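Local coordinates for RNase III inhibitor (Mycobacterium tuberculosis, PDB 5M3I), which is a macro domain protein, a compact alpha/beta fold in which a mixed sheet is flanked by helices, at residues A[67-71]-A[104-109]. Residue numbers count along the deposited sequence, not the author numbering.
Sequences IGKMF and AGLIDL
The loop 67-71, leading into strand 71-74, lies against one turn and a half of helix 99-115, with Gly-68 facing Gly-105 at a CA-CA distance of 4.0 Å; the CA atoms of Lys-69 and Asp-108 are 5.7 Å apart, the lysine CB pointing away. Gly-68 takes phi/psi of 98/4°, where a CB would clash with the carbonyl O of Ile-67 and crowd Ala-104 CB; the missing CB of Gly-105 leaves room for Met-70 CE.

One direct hydrogen bond joins the segments: Asp-108 OD2 (chi1 t) accepts from Met-70 N at 2.9 Å, while OD1 forms a salt bridge with Arg-111. Separately, a water donates to Gly-68 O (2.7 Å) and Ala-104 O (2.9 Å).

Met-70 (chi1 m, chi2 m, chi3 p) brings CE into van der Waals contact with Gly-105 O (3.4 Å) and packs SD 4.1 Å from Leu-109 CB.

A buried helix carboxylate thus holds the lead-in to outermost strand 71-74; Met-70 and Leu-109 meet on Ile-85 of strand 83-88, Leu-106 packs on helix 135-147, and Phe-71 on helix 50-61.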
ATOM      1  N   ILE A  67      -5.674  -2.534  11.179  1.00 56.24           N
ATOM      2  CA  ILE A  67      -5.634  -1.129  10.836  1.00 58.17           C
ATOM      3  C   ILE A  67      -4.459  -0.471  11.567  1.00 58.32           C
ATOM      4  O   ILE A  67      -4.299  -0.655  12.764  1.00 65.38           O
ATOM      5  CB  ILE A  67      -6.956  -0.395  11.211  1.00 60.36           C
ATOM      6  CG1 ILE A  67      -8.168  -0.994  10.463  1.00 64.68           C
ATOM      7  CG2 ILE A  67      -6.858   1.112  10.910  1.00 59.49           C
ATOM      8  CD1 ILE A  67      -7.995  -1.192   8.962  1.00 64.69           C
ATOM      9  N   GLY A  68      -3.648   0.272  10.836  1.00 56.48           N
ATOM     10  CA  GLY A  68      -2.623   1.139  11.400  1.00 58.21           C
ATOM     11  C   GLY A  68      -1.236   0.513  11.395  1.00 59.04           C
ATOM     12  O   GLY A  68      -0.296   1.093  11.929  1.00 64.56           O
ATOM     13  N   LYS A  69      -1.126  -0.665  10.815  1.00 57.33           N
ATOM     14  CA  LYS A  69       0.085  -1.441  10.808  1.00 59.48           C
ATOM     15  C   LYS A  69       0.266  -2.047   9.405  1.00 55.42           C
ATOM     16  O   LYS A  69      -0.584  -2.765   8.923  1.00 50.71           O
ATOM     17  CB  LYS A  69      -0.034  -2.513  11.887  1.00 67.09           C
ATOM     18  CG  LYS A  69       1.066  -3.555  11.954  1.00 75.91           C
ATOM     19  CD  LYS A  69       1.008  -4.241  13.337  1.00 86.90           C
ATOM     20  CE  LYS A  69       1.271  -5.744  13.291  1.00 91.38           C
ATOM     21  NZ  LYS A  69       2.733  -6.047  13.202  1.00 95.01           N
ATOM     22  N   MET A  70       1.379  -1.732   8.767  1.00 52.65           N
ATOM     23  CA  MET A  70       1.707  -2.338   7.520  1.00 51.15           C
ATOM     24  C   MET A  70       2.014  -3.820   7.726  1.00 54.01           C
ATOM     25  O   MET A  70       2.654  -4.181   8.726  1.00 58.05           O
ATOM     26  CB  MET A  70       2.922  -1.620   6.892  1.00 49.63           C
ATOM     27  CG  MET A  70       2.756  -0.117   6.581  1.00 49.40           C
ATOM     28  SD  MET A  70       1.331   0.317   5.538  1.00 50.92           S
ATOM     29  CE  MET A  70       0.071   0.596   6.799  1.00 51.05           C
ATOM     30  N   PHE A  71       1.609  -4.652   6.769  1.00 51.19           N
ATOM     31  CA  PHE A  71       2.113  -5.996   6.661  1.00 52.74           C
ATOM     32  C   PHE A  71       3.087  -6.109   5.484  1.00 54.32           C
ATOM     33  O   PHE A  71       2.673  -6.051   4.315  1.00 52.53           O
ATOM     34  CB  PHE A  71       0.966  -6.969   6.529  1.00 54.49           C
ATOM     35  CG  PHE A  71       1.392  -8.400   6.513  1.00 56.46           C
ATOM     36  CD1 PHE A  71       1.873  -9.002   7.680  1.00 57.43           C
ATOM     37  CD2 PHE A  71       1.364  -9.121   5.343  1.00 58.98           C
ATOM     38  CE1 PHE A  71       2.315 -10.315   7.668  1.00 62.08           C
ATOM     39  CE2 PHE A  71       1.809 -10.443   5.318  1.00 64.34           C
ATOM     40  CZ  PHE A  71       2.277 -11.046   6.480  1.00 63.50           C
ATOM     41  N   ALA A 104      -3.993   6.442  10.189  1.00 55.35           N
ATOM     42  CA  ALA A 104      -3.263   5.546  11.077  1.00 55.88           C
ATOM     43  C   ALA A 104      -2.245   4.720  10.296  1.00 54.40           C
ATOM     44  O   ALA A 104      -1.110   4.550  10.726  1.00 56.19           O
ATOM     45  CB  ALA A 104      -4.222   4.646  11.871  1.00 55.47           C
ATOM     46  N   GLY A 105      -2.645   4.211   9.150  1.00 52.37           N
ATOM     47  CA  GLY A 105      -1.716   3.497   8.288  1.00 50.73           C
ATOM     48  C   GLY A 105      -0.521   4.312   7.778  1.00 49.95           C
ATOM     49  O   GLY A 105       0.594   3.786   7.695  1.00 48.03           O
ATOM     50  N   LEU A 106      -0.746   5.570   7.449  1.00 49.31           N
ATOM     51  CA  LEU A 106       0.309   6.412   6.933  1.00 52.57           C
ATOM     52  C   LEU A 106       1.396   6.588   7.956  1.00 54.72           C
ATOM     53  O   LEU A 106       2.587   6.584   7.598  1.00 57.75           O
ATOM     54  CB  LEU A 106      -0.229   7.786   6.465  1.00 53.59           C
ATOM     55  CG  LEU A 106      -1.036   7.691   5.155  1.00 53.59           C
ATOM     56  CD1 LEU A 106      -1.772   9.003   4.897  1.00 58.97           C
ATOM     57  CD2 LEU A 106      -0.184   7.388   3.969  1.00 52.15           C
ATOM     58  N   ILE A 107       1.014   6.703   9.221  1.00 55.04           N
ATOM     59  CA  ILE A 107       2.001   6.789  10.265  1.00 57.30           C
ATOM     60  C   ILE A 107       2.956   5.591  10.157  1.00 54.89           C
ATOM     61  O   ILE A 107       4.172   5.773  10.168  1.00 53.87           O
ATOM     62  CB  ILE A 107       1.357   6.863  11.676  1.00 62.65           C
ATOM     63  CG1 ILE A 107       0.622   8.211  11.863  1.00 65.27           C
ATOM     64  CG2 ILE A 107       2.441   6.714  12.765  1.00 63.48           C
ATOM     65  CD1 ILE A 107      -0.242   8.315  13.127  1.00 66.83           C
ATOM     66  N   ASP A 108       2.410   4.371  10.047  1.00 50.94           N
ATOM     67  CA  ASP A 108       3.265   3.206  10.019  1.00 50.57           C
ATOM     68  C   ASP A 108       3.944   3.046   8.667  1.00 50.85           C
ATOM     69  O   ASP A 108       5.029   2.458   8.589  1.00 51.51           O
ATOM     70  CB  ASP A 108       2.519   1.960  10.396  1.00 51.69           C
ATOM     71  CG  ASP A 108       3.436   0.838  10.807  1.00 54.59           C
ATOM     72  OD1 ASP A 108       4.212   1.015  11.762  1.00 59.96           O
ATOM     73  OD2 ASP A 108       3.371  -0.267  10.232  1.00 58.26           O
ATOM     74  N   LEU A 109       3.311   3.505   7.596  1.00 49.58           N
ATOM     75  CA  LEU A 109       3.956   3.453   6.297  1.00 50.46           C
ATOM     76  C   LEU A 109       5.267   4.265   6.322  1.00 54.04           C
ATOM     77  O   LEU A 109       6.264   3.798   5.780  1.00 51.20           O
ATOM     78  CB  LEU A 109       3.065   4.004   5.188  1.00 48.77           C
ATOM     79  CG  LEU A 109       3.704   4.023   3.785  1.00 49.77           C
ATOM     80  CD1 LEU A 109       4.080   2.628   3.299  1.00 48.93           C
ATOM     81  CD2 LEU A 109       2.741   4.670   2.789  1.00 49.19           C
TER
HETATM   82  O   HOH W   1      -0.203   3.420  13.261  1.00 63.18           O